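PDB 5GMT: alginate lyase from Aplysia kurodai, which acts as an alginate lyase of polysaccharide lyase family 14, cleaving glycosidic bonds of the polymer with specificity for polymannuronate. Local coordinates for residues Y68-F79 with M242-K253. Residues are numbered along the deposited sequence; the frame is centred on the assembly and turned at random.
Sequences YSKVHDHRGAGF and MFFSTFFGGSEK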
ATOM      1  N   TYR A  68      -8.537  -3.969 -15.182  1.00  9.95           N
ATOM      2  CA  TYR A  68      -8.833  -3.782 -13.773  1.00 12.53           C
ATOM      3  C   TYR A  68      -8.663  -5.148 -13.119  1.00 11.30           C
ATOM      4  O   TYR A  68      -8.194  -6.084 -13.766  1.00 13.18           O
ATOM      5  CB  TYR A  68     -10.237  -3.197 -13.552  1.00 10.49           C
ATOM      6  CG  TYR A  68     -11.361  -4.040 -14.108  1.00 12.37           C
ATOM      7  CD1 TYR A  68     -12.120  -4.853 -13.276  1.00 14.71           C
ATOM      8  CD2 TYR A  68     -11.672  -4.012 -15.463  1.00 15.71           C
ATOM      9  CE1 TYR A  68     -13.157  -5.622 -13.778  1.00 16.12           C
ATOM     10  CE2 TYR A  68     -12.709  -4.785 -15.979  1.00 16.30           C
ATOM     11  CZ  TYR A  68     -13.444  -5.585 -15.128  1.00 25.99           C
ATOM     12  OH  TYR A  68     -14.478  -6.347 -15.624  1.00 27.03           O
ATOM     13  N   SER A  69      -9.041  -5.264 -11.847  1.00 11.39           N
ATOM     14  CA  SER A  69      -8.696  -6.437 -11.045  1.00  9.78           C
ATOM     15  C   SER A  69      -9.123  -7.776 -11.649  1.00 10.92           C
ATOM     16  O   SER A  69      -8.516  -8.795 -11.358  1.00 16.30           O
ATOM     17  CB  SER A  69      -9.309  -6.310  -9.648  1.00 15.65           C
ATOM     18  OG  SER A  69     -10.722  -6.338  -9.726  1.00 15.32           O
ATOM     19  N   LYS A  70     -10.157  -7.772 -12.482  1.00 12.68           N
ATOM     20  CA  LYS A  70     -10.713  -9.019 -13.007  1.00 16.83           C
ATOM     21  C   LYS A  70     -10.203  -9.382 -14.408  1.00 19.49           C
ATOM     22  O   LYS A  70     -10.458 -10.481 -14.887  1.00 17.58           O
ATOM     23  CB  LYS A  70     -12.245  -8.943 -13.022  1.00 19.09           C
ATOM     24  CG  LYS A  70     -12.862  -8.736 -11.653  1.00 18.28           C
ATOM     25  CD  LYS A  70     -12.759 -10.002 -10.827  1.00 28.22           C
ATOM     26  CE  LYS A  70     -13.123  -9.763  -9.368  1.00 36.16           C
ATOM     27  NZ  LYS A  70     -11.976  -9.195  -8.598  1.00 32.93           N
ATOM     28  N   VAL A  71      -9.476  -8.470 -15.051  1.00 14.17           N
ATOM     29  CA  VAL A  71      -8.930  -8.724 -16.385  1.00 12.35           C
ATOM     30  C   VAL A  71      -7.724  -9.664 -16.318  1.00 16.93           C
ATOM     31  O   VAL A  71      -6.857  -9.497 -15.469  1.00 18.36           O
ATOM     32  CB  VAL A  71      -8.536  -7.400 -17.064  1.00 14.17           C
ATOM     33  CG1 VAL A  71      -7.838  -7.658 -18.388  1.00 17.03           C
ATOM     34  CG2 VAL A  71      -9.786  -6.527 -17.251  1.00 12.19           C
ATOM     35  N   HIS A  72      -7.678 -10.659 -17.203  1.00 14.31           N
ATOM     36  CA  HIS A  72      -6.673 -11.727 -17.112  1.00 13.07           C
ATOM     37  C   HIS A  72      -5.241 -11.212 -17.329  1.00 14.22           C
ATOM     38  O   HIS A  72      -4.299 -11.721 -16.720  1.00 15.41           O
ATOM     39  CB  HIS A  72      -7.008 -12.833 -18.124  1.00 12.38           C
ATOM     40  CG  HIS A  72      -6.184 -14.082 -17.984  1.00 16.86           C
ATOM     41  ND1 HIS A  72      -4.916 -14.203 -18.511  1.00 15.16           N
ATOM     42  CD2 HIS A  72      -6.474 -15.281 -17.428  1.00 14.28           C
ATOM     43  CE1 HIS A  72      -4.448 -15.413 -18.261  1.00 14.53           C
ATOM     44  NE2 HIS A  72      -5.375 -16.091 -17.608  1.00 14.16           N
ATOM     45  N   ASP A  73      -5.087 -10.196 -18.181  1.00 16.10           N
ATOM     46  CA  ASP A  73      -3.758  -9.797 -18.665  1.00 16.47           C
ATOM     47  C   ASP A  73      -3.425  -8.338 -18.392  1.00 11.52           C
ATOM     48  O   ASP A  73      -4.297  -7.472 -18.484  1.00 10.91           O
ATOM     49  CB  ASP A  73      -3.653 -10.053 -20.174  1.00 14.56           C
ATOM     50  CG  ASP A  73      -3.934 -11.485 -20.534  1.00 16.51           C
ATOM     51  OD1 ASP A  73      -3.288 -12.382 -19.952  1.00 16.98           O
ATOM     52  OD2 ASP A  73      -4.838 -11.711 -21.365  1.00 19.65           O
ATOM     53  N   HIS A  74      -2.144  -8.090 -18.093  1.00  9.08           N
ATOM     54  CA  HIS A  74      -1.575  -6.753 -17.946  1.00  8.59           C
ATOM     55  C   HIS A  74      -2.435  -5.830 -17.094  1.00  9.40           C
ATOM     56  O   HIS A  74      -2.749  -4.718 -17.510  1.00  7.89           O
ATOM     57  CB  HIS A  74      -1.350  -6.105 -19.319  1.00  9.85           C
ATOM     58  CG  HIS A  74      -0.620  -6.982 -20.285  1.00 12.00           C
ATOM     59  ND1 HIS A  74      -1.211  -7.486 -21.426  1.00 13.70           N
ATOM     60  CD2 HIS A  74       0.647  -7.462 -20.273  1.00 12.15           C
ATOM     61  CE1 HIS A  74      -0.339  -8.241 -22.072  1.00 17.65           C
ATOM     62  NE2 HIS A  74       0.793  -8.242 -21.392  1.00 12.64           N
ATOM     63  N   ARG A  75      -2.801  -6.287 -15.899  1.00  8.00           N
ATOM     64  CA  ARG A  75      -3.686  -5.499 -15.046  1.00  8.14           C
ATOM     65  C   ARG A  75      -2.970  -4.917 -13.828  1.00  8.94           C
ATOM     66  O   ARG A  75      -3.597  -4.251 -13.008  1.00 10.11           O
ATOM     67  CB  ARG A  75      -4.878  -6.345 -14.576  1.00 12.03           C
ATOM     68  CG  ARG A  75      -4.483  -7.404 -13.537  1.00 15.18           C
ATOM     69  CD  ARG A  75      -5.692  -8.146 -12.996  1.00 18.21           C
ATOM     70  NE  ARG A  75      -5.329  -9.163 -12.012  1.00 22.37           N
ATOM     71  CZ  ARG A  75      -4.765 -10.324 -12.321  1.00 25.62           C
ATOM     72  NH1 ARG A  75      -4.482 -10.604 -13.588  1.00 29.51           N
ATOM     73  NH2 ARG A  75      -4.467 -11.198 -11.366  1.00 27.13           N
ATOM     74  N   GLY A  76      -1.663  -5.148 -13.723  1.00  7.88           N
ATOM     75  CA  GLY A  76      -0.895  -4.665 -12.585  1.00  6.36           C
ATOM     76  C   GLY A  76      -0.145  -5.804 -11.920  1.00  8.43           C
ATOM     77  O   GLY A  76       0.092  -6.839 -12.544  1.00  9.32           O
ATOM     78  N   ALA A  77       0.222  -5.635 -10.655  1.00  6.86           N
ATOM     79  CA  ALA A  77       0.992  -6.675  -9.972  1.00  9.02           C
ATOM     80  C   ALA A  77       0.848  -6.614  -8.458  1.00  9.56           C
ATOM     81  O   ALA A  77       0.392  -5.611  -7.896  1.00  6.53           O
ATOM     82  CB  ALA A  77       2.452  -6.571 -10.360  1.00  6.59           C
ATOM     83  N   GLY A  78       1.236  -7.696  -7.792  1.00  8.71           N
ATOM     84  CA  GLY A  78       1.084  -7.757  -6.351  1.00  7.54           C
ATOM     85  C   GLY A  78       1.992  -8.792  -5.735  1.00  8.27           C
ATOM     86  O   GLY A  78       2.302  -9.812  -6.364  1.00  7.40           O
ATOM     87  N   PHE A  79       2.440  -8.514  -4.516  1.00  6.26           N
ATOM     88  CA  PHE A  79       3.165  -9.507  -3.714  1.00  6.30           C
ATOM     89  C   PHE A  79       3.299  -8.989  -2.302  1.00  6.07           C
ATOM     90  O   PHE A  79       3.335  -7.790  -2.088  1.00  7.43           O
ATOM     91  CB  PHE A  79       4.563  -9.828  -4.303  1.00  8.14           C
ATOM     92  CG  PHE A  79       5.467  -8.621  -4.472  1.00  7.74           C
ATOM     93  CD1 PHE A  79       6.244  -8.161  -3.414  1.00  6.77           C
ATOM     94  CD2 PHE A  79       5.556  -7.963  -5.700  1.00  8.07           C
ATOM     95  CE1 PHE A  79       7.081  -7.058  -3.565  1.00  8.91           C
ATOM     96  CE2 PHE A  79       6.392  -6.862  -5.866  1.00 10.01           C
ATOM     97  CZ  PHE A  79       7.161  -6.406  -4.796  1.00  9.21           C
ATOM     98  N   MET A 242       5.720  -5.102   3.707  1.00  6.67           N
ATOM     99  CA  MET A 242       5.042  -4.341   2.662  1.00  5.26           C
ATOM    100  C   MET A 242       4.130  -5.219   1.821  1.00  5.73           C
ATOM    101  O   MET A 242       4.545  -6.279   1.338  1.00  8.46           O
ATOM    102  CB  MET A 242       6.047  -3.655   1.736  1.00  7.27           C
ATOM    103  CG  MET A 242       5.357  -2.883   0.597  1.00  7.47           C
ATOM    104  SD  MET A 242       6.476  -2.142  -0.611  1.00  7.36           S
ATOM    105  CE  MET A 242       7.368  -3.577  -1.190  1.00  8.64           C
ATOM    106  N   PHE A 243       2.892  -4.763   1.660  1.00  4.91           N
ATOM    107  CA  PHE A 243       1.929  -5.372   0.742  1.00  5.84           C
ATOM    108  C   PHE A 243       2.031  -4.588  -0.557  1.00  5.38           C
ATOM    109  O   PHE A 243       1.423  -3.538  -0.687  1.00  4.72           O
ATOM    110  CB  PHE A 243       0.523  -5.353   1.383  1.00  5.17           C
ATOM    111  CG  PHE A 243      -0.579  -5.989   0.560  1.00  5.99           C
ATOM    112  CD1 PHE A 243      -0.306  -6.756  -0.558  1.00  8.03           C
ATOM    113  CD2 PHE A 243      -1.893  -5.943   1.025  1.00  7.32           C
ATOM    114  CE1 PHE A 243      -1.347  -7.353  -1.280  1.00 10.88           C
ATOM    115  CE2 PHE A 243      -2.931  -6.562   0.327  1.00 10.03           C
ATOM    116  CZ  PHE A 243      -2.663  -7.259  -0.814  1.00  9.24           C
ATOM    117  N   PHE A 244       2.865  -5.065  -1.483  1.00  6.47           N
ATOM    118  CA  PHE A 244       2.947  -4.417  -2.791  1.00  5.50           C
ATOM    119  C   PHE A 244       1.715  -4.817  -3.572  1.00  5.67           C
ATOM    120  O   PHE A 244       1.466  -5.998  -3.796  1.00  5.92           O
ATOM    121  CB  PHE A 244       4.219  -4.786  -3.561  1.00  6.78           C
ATOM    122  CG  PHE A 244       4.394  -3.987  -4.835  1.00  5.82           C
ATOM    123  CD1 PHE A 244       5.117  -2.802  -4.830  1.00  6.03           C
ATOM    124  CD2 PHE A 244       3.811  -4.408  -6.024  1.00  7.04           C
ATOM    125  CE1 PHE A 244       5.274  -2.051  -5.997  1.00  6.04           C
ATOM    126  CE2 PHE A 244       3.967  -3.655  -7.199  1.00  5.76           C
ATOM    127  CZ  PHE A 244       4.696  -2.482  -7.173  1.00  4.24           C
ATOM    128  N   SER A 245       0.939  -3.825  -3.988  1.00  5.22           N
ATOM    129  CA  SER A 245      -0.347  -4.094  -4.609  1.00  5.79           C
ATOM    130  C   SER A 245      -0.692  -2.913  -5.499  1.00  6.39           C
ATOM    131  O   SER A 245      -0.772  -1.803  -5.013  1.00  6.62           O
ATOM    132  CB  SER A 245      -1.411  -4.293  -3.529  1.00  5.09           C
ATOM    133  OG  SER A 245      -2.665  -4.631  -4.073  1.00  7.91           O
ATOM    134  N   THR A 246      -0.873  -3.139  -6.795  1.00  5.90           N
ATOM    135  CA  THR A 246      -1.287  -2.042  -7.664  1.00  4.07           C
ATOM    136  C   THR A 246      -1.986  -2.583  -8.919  1.00  6.48           C
ATOM    137  O   THR A 246      -1.498  -3.494  -9.609  1.00  6.10           O
ATOM    138  CB  THR A 246      -0.072  -1.120  -8.031  1.00  4.42           C
ATOM    139  OG1 THR A 246      -0.540   0.098  -8.632  1.00  7.31           O
ATOM    140  CG2 THR A 246       0.921  -1.824  -8.966  1.00  7.48           C
ATOM    141  N   PHE A 247      -3.164  -2.022  -9.159  1.00  5.69           N
ATOM    142  CA  PHE A 247      -4.055  -2.398 -10.242  1.00  7.80           C
ATOM    143  C   PHE A 247      -5.223  -1.429 -10.159  1.00 10.16           C
ATOM    144  O   PHE A 247      -5.434  -0.812  -9.112  1.00  6.01           O
ATOM    145  CB  PHE A 247      -4.531  -3.849 -10.111  1.00  5.84           C
ATOM    146  CG  PHE A 247      -5.172  -4.164  -8.787  1.00  5.64           C
ATOM    147  CD1 PHE A 247      -4.422  -4.714  -7.753  1.00  6.57           C
ATOM    148  CD2 PHE A 247      -6.519  -3.916  -8.578  1.00  7.32           C
ATOM    149  CE1 PHE A 247      -5.013  -5.011  -6.528  1.00  9.03           C
ATOM    150  CE2 PHE A 247      -7.115  -4.213  -7.372  1.00  6.55           C
ATOM    151  CZ  PHE A 247      -6.361  -4.766  -6.343  1.00  7.42           C
ATOM    152  N   PHE A 248      -5.961  -1.278 -11.253  1.00  6.96           N
ATOM    153  CA  PHE A 248      -7.173  -0.460 -11.238  1.00  7.54           C
ATOM    154  C   PHE A 248      -8.327  -1.262 -10.636  1.00  7.44           C
ATOM    155  O   PHE A 248      -8.462  -2.464 -10.891  1.00  8.02           O
ATOM    156  CB  PHE A 248      -7.531   0.010 -12.658  1.00  8.53           C
ATOM    157  CG  PHE A 248      -6.717   1.179 -13.133  1.00  9.13           C
ATOM    158  CD1 PHE A 248      -5.375   1.019 -13.466  1.00  8.93           C
ATOM    159  CD2 PHE A 248      -7.293   2.436 -13.252  1.00  7.74           C
ATOM    160  CE1 PHE A 248      -4.618   2.101 -13.903  1.00  8.32           C
ATOM    161  CE2 PHE A 248      -6.547   3.517 -13.687  1.00  9.48           C
ATOM    162  CZ  PHE A 248      -5.204   3.350 -14.010  1.00  9.41           C
ATOM    163  N   GLY A 249      -9.151  -0.601  -9.824  1.00  9.37           N
ATOM    164  CA  GLY A 249     -10.335  -1.247  -9.284  1.00 11.48           C
ATOM    165  C   GLY A 249     -10.261  -1.515  -7.793  1.00 13.77           C
ATOM    166  O   GLY A 249      -9.231  -1.249  -7.166  1.00 10.30           O
ATOM    167  N   GLY A 250     -11.355  -2.011  -7.212  1.00 13.45           N
ATOM    168  CA  GLY A 250     -12.610  -2.213  -7.918  1.00 13.20           C
ATOM    169  C   GLY A 250     -12.708  -3.535  -8.652  1.00 20.57           C
ATOM    170  O   GLY A 250     -11.701  -4.093  -9.090  1.00 22.23           O
ATOM    171  N   SER A 251     -13.929  -4.026  -8.817  1.00 18.55           N
ATOM    172  CA  SER A 251     -14.136  -5.381  -9.308  1.00 20.78           C
ATOM    173  C   SER A 251     -15.047  -5.441 -10.521  1.00 19.14           C
ATOM    174  O   SER A 251     -15.546  -6.513 -10.875  1.00 26.14           O
ATOM    175  CB  SER A 251     -14.719  -6.257  -8.196  1.00 27.30           C
ATOM    176  OG  SER A 251     -13.932  -6.181  -7.024  1.00 28.95           O
ATOM    177  N   GLU A 252     -15.272  -4.300 -11.156  1.00 15.93           N
ATOM    178  CA  GLU A 252     -16.135  -4.250 -12.328  1.00 21.20           C
ATOM    179  C   GLU A 252     -15.591  -3.272 -13.366  1.00 18.26           C
ATOM    180  O   GLU A 252     -14.747  -2.439 -13.046  1.00 16.41           O
ATOM    181  CB  GLU A 252     -17.565  -3.884 -11.916  1.00 21.62           C
ATOM    182  CG  GLU A 252     -17.681  -2.623 -11.083  1.00 16.77           C
ATOM    183  CD  GLU A 252     -19.131  -2.300 -10.717  1.00 22.12           C
ATOM    184  OE1 GLU A 252     -19.621  -2.823  -9.691  1.00 16.72           O
ATOM    185  OE2 GLU A 252     -19.780  -1.533 -11.463  1.00 19.87           O
ATOM    186  N   LYS A 253     -16.085  -3.378 -14.601  1.00 20.66           N
ATOM    187  CA  LYS A 253     -15.534  -2.657 -15.758  1.00 18.52           C
ATOM    188  C   LYS A 253     -15.524  -1.134 -15.573  1.00 18.09           C
ATOM    189  O   LYS A 253     -14.670  -0.449 -16.134  1.00 22.29           O
ATOM    190  CB  LYS A 253     -16.323  -3.042 -17.024  1.00 27.49           C
ATOM    191  CG  LYS A 253     -16.415  -2.003 -18.175  1.00 39.29           C
ATOM    192  CD  LYS A 253     -15.069  -1.509 -18.734  1.00 34.94           C
ATOM    193  CE  LYS A 253     -15.229  -0.239 -19.563  1.00 35.09           C
ATOM    194  NZ  LYS A 253     -16.282  -0.374 -20.603  1.00 46.07           N
TER
HETATM  195  O   HOH W   1     -13.472  -8.884  -5.808  1.00 32.39           O
HETATM  196  O   HOH W   2      -5.586  -2.676 -13.790  1.00  7.71           O
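Ala77 and Thr246 form an antiparallel hydrogen-bonded pair, Ala77 N to Thr246 O (2.9 Å) and Thr246 N to Ala77 O (3.0 Å). Phe79 and Phe244 form the next such pair: Phe79 N reaches Phe244 O at 2.8 Å, while the return bond is weak. Between them Gly78 and Ser245 are a non-hydrogen-bonded pair, Gly78 CA lying 3.1 Å from Phe244 O in a CA-H...O contact. Glycine suits position 76, where phi is 126° and a CB would clash with Thr246 O and the preceding carbonyl oxygen.

Beyond the strands, Ser69 OG donates to a lone pair of Gly250 O at 2.5 Å, a reach that suits a short hydroxyl side chain. One water links Arg75 O to Phe248 N, and another joins Lys70 NZ to Ser251 OG.

Phe244 CB sits over the face of the Phe79 ring, 3.6 Å from that ring's centroid; the two rings, near parallel at 8°, barely overlap, so CB fills the face. At the loop, Tyr68 spreads one ring face over the Glu252–Lys253 peptide, with Lys253 CA making a CH-pi contact. With an alanine in place of Tyr68 that peptide would probably lose its flat cover and be less firmly held, a gap opening where the ring lay.

The sheet face carrying Ala77, Phe79, Phe244 and Thr246 packs against strand 58-63 of the second sheet, through Ile61 and Leu59, as in a concanavalin-like beta-sandwich.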